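Local coordinates for glycosyl hydrolase family 2, TIM barrel domain protein (Faecalibacterium prausnitzii A2-165, PDB 6ED2) that probably hydrolyses beta-glucuronides, acting as a gut-bacterial beta-glucuronidase of glycosyl hydrolase family 2 that carries bound magnesium, at residues 44-49 with 95-100; 107-112 with 207-212; 347-352 with 370-375. All blocks are in the same frame, centred on the assembly; numbering follows the deposited sequence.

Contact 1 (44-49 with 95-100); sequences GMWRFS and YETSFF
Two backbone bonds join Arg-47 and Glu-96 as an antiparallel hydrogen-bonded pair, and they differ in shape. Arg-47 N donates to Glu-96 O at 2.8 Å; the return bond, Glu-96 N to Arg-47 O at 2.9 Å, is more bent, 142° at the hydrogen. Tyr-95 CA adds a CA-H...O contact to Arg-47 O.

Phe-48 and Tyr-95, the adjoining non-hydrogen-bonded pair, lie on the face opposite the side chains of Arg-47 and Glu-96. They make a T-shaped stack with planes 88° apart: the CD1-CE1 edge of Phe-48 meets the Tyr-95 face near its rim, Phe-48 CE1 lying 3.6 Å from Tyr-95 CE2. In a separate CH-pi contact, Thr-97 CG2 sits squarely over the six-membered ring of Trp-46, 3.3 Å from its centroid, while Trp-46 CE3 touches Tyr-95 CB at 3.8 Å.

Directing the Thr-97 methyl at the indole leaves OG1 anti to the backbone N (chi1 -174°), where it hydrogen-bonds a water at 2.8 Å; that water donates to Met-45 O at 2.7 Å. Other polar ends are held outside the pair: Trp-46 NE1 by Leu-42 O, Arg-47 NE by Ser-68 OG, and Glu-96 OE1 by Leu-65 N.

Within the sugar-binding domain's sheet, these strands are thus joined by ring and methyl contacts plus backbone bonds, with no ion pair between the facing Arg-47 and Glu-96.

Contact 2 (107-112 with 207-212); sequences GWDIVL and KERVLD
Asp-109 and Arg-209 form the salt bridge at the centre of this contact, and a single carboxylate oxygen does the work. Arg-209 NH1 donates to Asp-109 OD2 at 3.0 Å and 164°, with the oxygen lying in the guanidinium plane and offering its anti lone pair. Arg-209 NH2 reaches the same OD2 only weakly, at 3.4 Å. With OD2 alone engaged and the carboxylate and guanidinium planes 71° apart, this is not the flat two-oxygen pairing. A water reinforces it, donating to Asp-109 OD2 at 3.0 Å and accepting from Arg-209 NH2 at 2.7 Å, so that OD2 takes two good donors and a weak third. Val-111 CG2 lies obliquely beside the same guanidinium.

Lys-207 contributes through its aliphatic chain. Extended beyond CG, it crosses the Asp-109 side chain at about a right angle, with Lys-207 CG 3.8 Å from Asp-109 CG. Its NZ remains 5.1 Å from Asp-109 OD1, so any electrostatic help is probably long-range. Farther along, Lys-207 CD and CE rest against Gly-107 O, which takes a hydrogen bond from a second water; that water accepts one from Lys-207 N.

Arg-209 CG sits between its backbone N and carbonyl carbon (chi1 57°), and the straight chain from there to NE carries the guanidinium to Asp-109. Arg-209 NH1 also donates to Pro-206 O, and Asp-109 OD1 is hydrogen-bonded to Thr-145 OG1, while Asn-233 grips the 207-209 backbone at Lys-207 O and Arg-209 N.

The arrangement pins the connecting segment between the jelly-roll sugar-binding domain and the immunoglobulin-like beta-sandwich, two domains characteristic of glycosyl hydrolase family 2.

Contact 3 (347-352 with 370-375); sequences IGANCF and EGFLII
Cys-351 and Phe-352 pair in parallel with Leu-373 and Ile-374, through bonds from Leu-373 N to Asn-350 O (2.9 Å), from Phe-352 N to Leu-373 O (2.9 Å) and from Ile-375 N to Phe-352 O (3.0 Å).

Phe-352 and Ile-374 run side by side on one face of the sheet. With Phe-352 CG placed between its backbone N and carbonyl carbon (chi1 59°), the ring lies along its neighbour: Ile-374 CG1 stands over one face, 4.1 Å from the centroid, and Ile-374 CD1 meets Phe-352 CZ at 3.6 Å. Replacing Phe-352 with alanine removes the ring that lies along Ile-374 and is likely to leave a gap below helices 334-347 and 361-370, whose Met-344 and Ile-363 touch the Phe-352 side chain. Phe-372 brings CE2 to within 3.2 Å of Ala-349 O, which accepts a hydrogen bond from His-270.

On the opposite face, Cys-351 CB packs on Leu-373 CB at 4.1 Å. The Asn-350 amide hydrogen-bonds the backbone of Arg-317 and Tyr-315 on strand 312-320.

The chemistry is that of a beta-alpha-beta unit in a TIM barrel: backbone bonds set the register, and apolar side chains fill both faces.

The three contacts come one after another along the chain, without overlap. Contacts 1 and 2 share one antiparallel sheet, and their strands 92-101 and 109-114 follow one another in the chain; their centres are about 24 Å apart and their nearest atoms about 4 Å, without touching. Contact 2 also leads, through strand 210-219, into the three-stranded sheet of the next domain. Contact 3 lies in the TIM barrel, its centre about 36 Å from that of contact 1 and about 35 Å from that of contact 2, and across the chain's centre from contact 1. Together they sample the modular build of the enzyme: cohesion within one domain, a junction between domains, and neighbouring barrel strands.

Contact 1 (44-49 with 95-100)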
loop_
_atom_site.group_PDB
_atom_site.type_symbol
_atom_site.label_atom_id
_atom_site.label_comp_id
_atom_site.label_asym_id
_atom_site.label_seq_id
_atom_site.Cartn_x
_atom_site.Cartn_y
_atom_site.Cartn_z
ATOM N N GLY A 44 -8.362 34.265 -0.536
ATOM C CA GLY A 44 -9.280 33.865 0.486
ATOM C C GLY A 44 -10.391 33.055 -0.130
ATOM O O GLY A 44 -10.206 32.430 -1.170
ATOM N N MET A 45 -11.537 33.055 0.542
ATOM C CA MET A 45 -12.713 32.394 0.006
ATOM C C MET A 45 -13.414 33.368 -0.925
ATOM O O MET A 45 -13.776 34.469 -0.507
ATOM C CB MET A 45 -13.662 31.934 1.110
ATOM C CG MET A 45 -13.126 30.828 1.985
ATOM S SD MET A 45 -12.718 29.291 1.103
ATOM C CE MET A 45 -14.136 29.032 0.124
ATOM N N TRP A 46 -13.582 32.973 -2.183
ATOM C CA TRP A 46 -14.372 33.721 -3.147
ATOM C C TRP A 46 -15.666 32.964 -3.406
ATOM O O TRP A 46 -15.884 31.875 -2.873
ATOM C CB TRP A 46 -13.602 33.927 -4.458
ATOM C CG TRP A 46 -12.354 34.792 -4.404
ATOM C CD1 TRP A 46 -11.487 34.940 -3.357
ATOM C CD2 TRP A 46 -11.826 35.585 -5.476
ATOM N NE1 TRP A 46 -10.449 35.780 -3.711
ATOM C CE2 TRP A 46 -10.639 36.194 -5.006
ATOM C CE3 TRP A 46 -12.241 35.838 -6.788
ATOM C CZ2 TRP A 46 -9.866 37.048 -5.800
ATOM C CZ3 TRP A 46 -11.461 36.690 -7.587
ATOM C CH2 TRP A 46 -10.292 37.284 -7.081
ATOM N N ARG A 47 -16.529 33.550 -4.231
ATOM C CA ARG A 47 -17.694 32.864 -4.768
ATOM C C ARG A 47 -17.374 32.347 -6.170
ATOM O O ARG A 47 -16.488 32.854 -6.861
ATOM C CB ARG A 47 -18.916 33.790 -4.805
ATOM C CG ARG A 47 -19.247 34.499 -3.488
ATOM C CD ARG A 47 -19.392 33.523 -2.320
ATOM N NE ARG A 47 -20.450 32.527 -2.549
ATOM C CZ ARG A 47 -20.737 31.537 -1.701
ATOM N NH1 ARG A 47 -20.047 31.402 -0.565
ATOM N NH2 ARG A 47 -21.704 30.672 -1.992
ATOM N N PHE A 48 -18.122 31.336 -6.592
ATOM C CA PHE A 48 -17.771 30.574 -7.775
ATOM C C PHE A 48 -19.039 29.994 -8.373
ATOM O O PHE A 48 -19.909 29.517 -7.645
ATOM C CB PHE A 48 -16.770 29.454 -7.421
ATOM C CG PHE A 48 -16.396 28.542 -8.579
ATOM C CD1 PHE A 48 -15.190 28.713 -9.245
ATOM C CD2 PHE A 48 -17.215 27.475 -8.954
ATOM C CE1 PHE A 48 -14.810 27.852 -10.292
ATOM C CE2 PHE A 48 -16.849 26.621 -9.999
ATOM C CZ PHE A 48 -15.632 26.811 -10.662
ATOM N N SER A 49 -19.129 30.023 -9.700
ATOM C CA SER A 49 -20.238 29.378 -10.376
ATOM C C SER A 49 -19.762 28.839 -11.714
ATOM O O SER A 49 -19.054 29.534 -12.448
ATOM C CB SER A 49 -21.404 30.348 -10.596
ATOM O OG SER A 49 -22.492 29.632 -11.135
ATOM N N TYR A 95 -15.550 33.454 -11.050
ATOM C CA TYR A 95 -15.103 33.785 -9.709
ATOM C C TYR A 95 -15.600 35.184 -9.362
ATOM O O TYR A 95 -15.700 36.056 -10.232
ATOM C CB TYR A 95 -13.579 33.754 -9.606
ATOM C CG TYR A 95 -12.957 32.384 -9.510
ATOM C CD1 TYR A 95 -12.477 31.912 -8.295
ATOM C CD2 TYR A 95 -12.808 31.575 -10.638
ATOM C CE1 TYR A 95 -11.888 30.671 -8.192
ATOM C CE2 TYR A 95 -12.216 30.310 -10.542
ATOM C CZ TYR A 95 -11.764 29.866 -9.314
ATOM O OH TYR A 95 -11.175 28.621 -9.190
ATOM N N GLU A 96 -15.917 35.399 -8.089
ATOM C CA GLU A 96 -16.455 36.684 -7.665
ATOM C C GLU A 96 -16.000 36.969 -6.243
ATOM O O GLU A 96 -16.023 36.079 -5.389
ATOM C CB GLU A 96 -17.982 36.708 -7.745
ATOM C CG GLU A 96 -18.612 38.064 -7.423
ATOM C CD GLU A 96 -20.094 37.968 -7.056
ATOM O OE1 GLU A 96 -20.929 37.694 -7.942
ATOM O OE2 GLU A 96 -20.426 38.168 -5.869
ATOM N N THR A 97 -15.566 38.199 -5.999
ATOM C CA THR A 97 -15.306 38.640 -4.640
ATOM C C THR A 97 -15.562 40.138 -4.570
ATOM O O THR A 97 -16.056 40.746 -5.521
ATOM C CB THR A 97 -13.894 38.248 -4.187
ATOM O OG1 THR A 97 -13.745 38.574 -2.805
ATOM C CG2 THR A 97 -12.807 38.960 -5.004
ATOM N N SER A 98 -15.266 40.722 -3.417
ATOM C CA SER A 98 -15.460 42.140 -3.173
ATOM C C SER A 98 -14.177 42.684 -2.597
ATOM O O SER A 98 -13.469 41.986 -1.870
ATOM C CB SER A 98 -16.606 42.433 -2.183
ATOM O OG SER A 98 -17.836 41.984 -2.712
ATOM N N PHE A 99 -13.874 43.931 -2.920
ATOM C CA PHE A 99 -12.693 44.544 -2.347
ATOM C C PHE A 99 -13.017 45.984 -2.020
ATOM O O PHE A 99 -13.849 46.627 -2.671
ATOM C CB PHE A 99 -11.464 44.458 -3.274
ATOM C CG PHE A 99 -11.629 45.155 -4.602
ATOM C CD1 PHE A 99 -11.172 46.455 -4.785
ATOM C CD2 PHE A 99 -12.211 44.502 -5.679
ATOM C CE1 PHE A 99 -11.308 47.096 -6.026
ATOM C CE2 PHE A 99 -12.345 45.139 -6.923
ATOM C CZ PHE A 99 -11.902 46.434 -7.088
ATOM N N PHE A 100 -12.366 46.471 -0.984
ATOM C CA PHE A 100 -12.605 47.807 -0.493
ATOM C C PHE A 100 -11.498 48.700 -1.003
ATOM O O PHE A 100 -10.320 48.342 -0.915
ATOM C CB PHE A 100 -12.637 47.843 1.035
ATOM C CG PHE A 100 -13.104 49.161 1.585
ATOM C CD1 PHE A 100 -14.457 49.447 1.666
ATOM C CD2 PHE A 100 -12.187 50.128 1.978
ATOM C CE1 PHE A 100 -14.892 50.666 2.167
ATOM C CE2 PHE A 100 -12.612 51.348 2.477
ATOM C CZ PHE A 100 -13.965 51.617 2.578
HETATM O O HOH W 1 -15.193 36.608 -1.352
#

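Contact 2 (107-112 with 207-212)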
loop_
_atom_site.group_PDB
_atom_site.type_symbol
_atom_site.label_atom_id
_atom_site.label_comp_id
_atom_site.label_asym_id
_atom_site.label_seq_id
_atom_site.Cartn_x
_atom_site.Cartn_y
_atom_site.Cartn_z
ATOM N N GLY A 107 -6.412 59.566 -6.114
ATOM C CA GLY A 107 -5.229 60.133 -6.720
ATOM C C GLY A 107 -4.152 59.130 -7.085
ATOM O O GLY A 107 -3.283 59.443 -7.906
ATOM N N TRP A 108 -4.171 57.946 -6.492
ATOM C CA TRP A 108 -3.314 56.854 -6.912
ATOM C C TRP A 108 -3.949 56.125 -8.090
ATOM O O TRP A 108 -5.163 56.167 -8.292
ATOM C CB TRP A 108 -3.143 55.850 -5.784
ATOM C CG TRP A 108 -1.957 55.934 -4.907
ATOM C CD1 TRP A 108 -0.754 55.335 -5.108
ATOM C CD2 TRP A 108 -1.885 56.553 -3.618
ATOM N NE1 TRP A 108 0.083 55.576 -4.043
ATOM C CE2 TRP A 108 -0.591 56.321 -3.113
ATOM C CE3 TRP A 108 -2.779 57.309 -2.857
ATOM C CZ2 TRP A 108 -0.168 56.806 -1.879
ATOM C CZ3 TRP A 108 -2.356 57.796 -1.629
ATOM C CH2 TRP A 108 -1.063 57.540 -1.154
ATOM N N ASP A 109 -3.119 55.433 -8.865
ATOM C CA ASP A 109 -3.642 54.427 -9.780
ATOM C C ASP A 109 -4.071 53.191 -8.996
ATOM O O ASP A 109 -3.368 52.747 -8.084
ATOM C CB ASP A 109 -2.593 54.046 -10.823
ATOM C CG ASP A 109 -2.953 54.543 -12.224
ATOM O OD1 ASP A 109 -4.079 55.067 -12.448
ATOM O OD2 ASP A 109 -2.077 54.433 -13.096
ATOM N N ILE A 110 -5.228 52.645 -9.355
ATOM C CA ILE A 110 -5.790 51.466 -8.702
ATOM C C ILE A 110 -5.738 50.323 -9.697
ATOM O O ILE A 110 -6.412 50.368 -10.739
ATOM C CB ILE A 110 -7.238 51.684 -8.223
ATOM C CG1 ILE A 110 -7.422 53.072 -7.591
ATOM C CG2 ILE A 110 -7.607 50.587 -7.221
ATOM C CD1 ILE A 110 -6.539 53.312 -6.394
ATOM N N VAL A 111 -4.960 49.289 -9.365
ATOM C CA VAL A 111 -4.636 48.210 -10.289
ATOM C C VAL A 111 -4.799 46.867 -9.586
ATOM O O VAL A 111 -4.256 46.670 -8.491
ATOM C CB VAL A 111 -3.193 48.348 -10.830
ATOM C CG1 VAL A 111 -2.931 47.315 -11.920
ATOM C CG2 VAL A 111 -2.908 49.782 -11.331
ATOM N N LEU A 112 -5.495 45.934 -10.242
ATOM C CA LEU A 112 -5.567 44.535 -9.818
ATOM C C LEU A 112 -4.510 43.701 -10.537
ATOM O O LEU A 112 -4.366 43.805 -11.754
ATOM C CB LEU A 112 -6.948 43.962 -10.121
ATOM C CG LEU A 112 -8.090 44.635 -9.374
ATOM C CD1 LEU A 112 -9.409 44.243 -10.001
ATOM C CD2 LEU A 112 -8.029 44.253 -7.889
ATOM N N LYS A 207 0.832 57.335 -10.476
ATOM C CA LYS A 207 0.514 57.380 -11.895
ATOM C C LYS A 207 1.772 57.409 -12.761
ATOM O O LYS A 207 1.770 56.862 -13.864
ATOM C CB LYS A 207 -0.407 58.568 -12.164
ATOM C CG LYS A 207 -1.860 58.148 -11.926
ATOM C CD LYS A 207 -2.766 59.268 -11.517
ATOM C CE LYS A 207 -4.196 58.795 -11.572
ATOM N NZ LYS A 207 -5.115 59.938 -11.408
ATOM N N GLU A 208 2.855 57.996 -12.270
ATOM C CA GLU A 208 4.154 57.876 -12.903
ATOM C C GLU A 208 4.984 56.872 -12.110
ATOM O O GLU A 208 5.288 57.105 -10.937
ATOM C CB GLU A 208 4.868 59.225 -12.963
ATOM C CG GLU A 208 6.193 59.122 -13.697
ATOM C CD GLU A 208 6.947 60.440 -13.803
ATOM O OE1 GLU A 208 6.361 61.494 -13.473
ATOM O OE2 GLU A 208 8.125 60.417 -14.240
ATOM N N ARG A 209 5.380 55.775 -12.748
ATOM C CA ARG A 209 5.993 54.706 -11.973
ATOM C C ARG A 209 6.928 53.872 -12.834
ATOM O O ARG A 209 6.847 53.873 -14.062
ATOM C CB ARG A 209 4.924 53.798 -11.368
ATOM C CG ARG A 209 3.986 53.202 -12.420
ATOM C CD ARG A 209 3.081 52.200 -11.761
ATOM N NE ARG A 209 2.029 51.684 -12.628
ATOM C CZ ARG A 209 0.898 52.320 -12.901
ATOM N NH1 ARG A 209 0.675 53.541 -12.416
ATOM N NH2 ARG A 209 -0.002 51.743 -13.683
ATOM N N VAL A 210 7.832 53.166 -12.147
ATOM C CA VAL A 210 8.626 52.121 -12.766
ATOM C C VAL A 210 7.724 51.025 -13.316
ATOM O O VAL A 210 6.859 50.500 -12.606
ATOM C CB VAL A 210 9.607 51.554 -11.740
ATOM C CG1 VAL A 210 10.502 50.504 -12.400
ATOM C CG2 VAL A 210 10.397 52.681 -11.113
ATOM N N LEU A 211 7.934 50.661 -14.590
ATOM C CA LEU A 211 7.261 49.523 -15.209
ATOM C C LEU A 211 8.157 48.309 -15.388
ATOM O O LEU A 211 7.651 47.186 -15.477
ATOM C CB LEU A 211 6.704 49.905 -16.582
ATOM C CG LEU A 211 5.855 51.175 -16.668
ATOM C CD1 LEU A 211 5.627 51.526 -18.119
ATOM C CD2 LEU A 211 4.528 51.011 -15.961
ATOM N N ASP A 212 9.468 48.499 -15.451
ATOM C CA ASP A 212 10.357 47.388 -15.751
ATOM C C ASP A 212 11.786 47.824 -15.463
ATOM O O ASP A 212 12.084 49.014 -15.350
ATOM C CB ASP A 212 10.210 46.934 -17.213
ATOM C CG ASP A 212 10.791 45.542 -17.468
ATOM O OD1 ASP A 212 11.063 44.801 -16.499
ATOM O OD2 ASP A 212 10.989 45.191 -18.650
HETATM O O HOH W 2 -0.186 59.276 -8.407
HETATM O O HOH W 3 -2.371 52.097 -14.965
#

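Contact 3 (347-352 with 370-375)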
loop_
_atom_site.group_PDB
_atom_site.type_symbol
_atom_site.label_atom_id
_atom_site.label_comp_id
_atom_site.label_asym_id
_atom_site.label_seq_id
_atom_site.Cartn_x
_atom_site.Cartn_y
_atom_site.Cartn_z
ATOM N N ILE A 347 18.422 16.016 -1.353
ATOM C CA ILE A 347 18.838 15.036 -2.354
ATOM C C ILE A 347 20.058 15.464 -3.167
ATOM O O ILE A 347 20.642 14.627 -3.867
ATOM C CB ILE A 347 17.642 14.707 -3.265
ATOM C CG1 ILE A 347 17.822 13.323 -3.888
ATOM C CG2 ILE A 347 17.443 15.795 -4.291
ATOM C CD1 ILE A 347 16.592 12.814 -4.582
ATOM N N GLY A 348 20.494 16.719 -3.075
ATOM C CA GLY A 348 21.669 17.160 -3.809
ATOM C C GLY A 348 21.397 17.728 -5.187
ATOM O O GLY A 348 22.338 17.886 -5.972
ATOM N N ALA A 349 20.141 18.026 -5.510
ATOM C CA ALA A 349 19.824 18.689 -6.762
ATOM C C ALA A 349 20.401 20.104 -6.774
ATOM O O ALA A 349 20.522 20.756 -5.735
ATOM C CB ALA A 349 18.304 18.714 -6.965
ATOM N N ASN A 350 20.777 20.584 -7.959
ATOM C CA ASN A 350 21.122 21.998 -8.096
ATOM C C ASN A 350 20.289 22.694 -9.165
ATOM O O ASN A 350 20.526 23.870 -9.453
ATOM C CB ASN A 350 22.621 22.178 -8.376
ATOM C CG ASN A 350 23.071 21.522 -9.694
ATOM O OD1 ASN A 350 22.269 21.312 -10.611
ATOM N ND2 ASN A 350 24.360 21.198 -9.783
ATOM N N CYS A 351 19.289 22.022 -9.728
ATOM C CA CYS A 351 18.663 22.551 -10.930
ATOM C C CYS A 351 17.287 21.935 -11.118
ATOM O O CYS A 351 17.085 20.756 -10.828
ATOM C CB CYS A 351 19.540 22.266 -12.166
ATOM S SG CYS A 351 18.842 22.892 -13.724
ATOM N N PHE A 352 16.347 22.727 -11.636
ATOM C CA PHE A 352 15.110 22.128 -12.139
ATOM C C PHE A 352 14.566 22.933 -13.308
ATOM O O PHE A 352 14.883 24.109 -13.483
ATOM C CB PHE A 352 14.016 21.991 -11.053
ATOM C CG PHE A 352 13.596 23.297 -10.410
ATOM C CD1 PHE A 352 12.572 24.059 -10.948
ATOM C CD2 PHE A 352 14.198 23.734 -9.238
ATOM C CE1 PHE A 352 12.166 25.250 -10.330
ATOM C CE2 PHE A 352 13.795 24.921 -8.621
ATOM C CZ PHE A 352 12.785 25.681 -9.179
ATOM N N GLU A 370 17.819 29.994 -2.190
ATOM C CA GLU A 370 18.496 28.731 -1.924
ATOM C C GLU A 370 19.623 28.425 -2.909
ATOM O O GLU A 370 20.289 27.395 -2.763
ATOM C CB GLU A 370 17.481 27.592 -1.921
ATOM C CG GLU A 370 16.325 27.840 -0.950
ATOM C CD GLU A 370 16.780 27.989 0.499
ATOM O OE1 GLU A 370 17.820 27.401 0.895
ATOM O OE2 GLU A 370 16.102 28.724 1.242
ATOM N N GLY A 371 19.853 29.276 -3.906
ATOM C CA GLY A 371 20.910 29.016 -4.869
ATOM C C GLY A 371 20.642 27.819 -5.760
ATOM O O GLY A 371 21.489 26.931 -5.887
ATOM N N PHE A 372 19.460 27.778 -6.369
ATOM C CA PHE A 372 19.087 26.740 -7.319
ATOM C C PHE A 372 19.044 27.331 -8.723
ATOM O O PHE A 372 18.721 28.505 -8.903
ATOM C CB PHE A 372 17.724 26.128 -6.975
ATOM C CG PHE A 372 17.804 24.966 -6.018
ATOM C CD1 PHE A 372 17.885 25.180 -4.652
ATOM C CD2 PHE A 372 17.798 23.662 -6.489
ATOM C CE1 PHE A 372 17.964 24.108 -3.770
ATOM C CE2 PHE A 372 17.885 22.584 -5.611
ATOM C CZ PHE A 372 17.964 22.806 -4.251
ATOM N N LEU A 373 19.400 26.514 -9.711
ATOM C CA LEU A 373 19.371 26.908 -11.111
ATOM C C LEU A 373 18.056 26.469 -11.732
ATOM O O LEU A 373 17.611 25.336 -11.529
ATOM C CB LEU A 373 20.542 26.275 -11.873
ATOM C CG LEU A 373 21.925 26.462 -11.262
ATOM C CD1 LEU A 373 22.985 25.723 -12.073
ATOM C CD2 LEU A 373 22.246 27.954 -11.180
ATOM N N ILE A 374 17.458 27.352 -12.524
ATOM C CA ILE A 374 16.161 27.111 -13.151
ATOM C C ILE A 374 16.301 27.208 -14.664
ATOM O O ILE A 374 16.835 28.199 -15.181
ATOM C CB ILE A 374 15.111 28.125 -12.668
ATOM C CG1 ILE A 374 14.843 27.948 -11.165
ATOM C CG2 ILE A 374 13.824 28.013 -13.503
ATOM C CD1 ILE A 374 13.698 28.806 -10.670
ATOM N N ILE A 375 15.775 26.208 -15.364
ATOM C CA ILE A 375 15.470 26.303 -16.783
ATOM C C ILE A 375 14.001 26.681 -16.913
ATOM O O ILE A 375 13.117 25.899 -16.558
ATOM C CB ILE A 375 15.776 24.995 -17.521
ATOM C CG1 ILE A 375 17.248 24.610 -17.313
ATOM C CG2 ILE A 375 15.451 25.147 -18.997
ATOM C CD1 ILE A 375 17.631 23.283 -17.949
#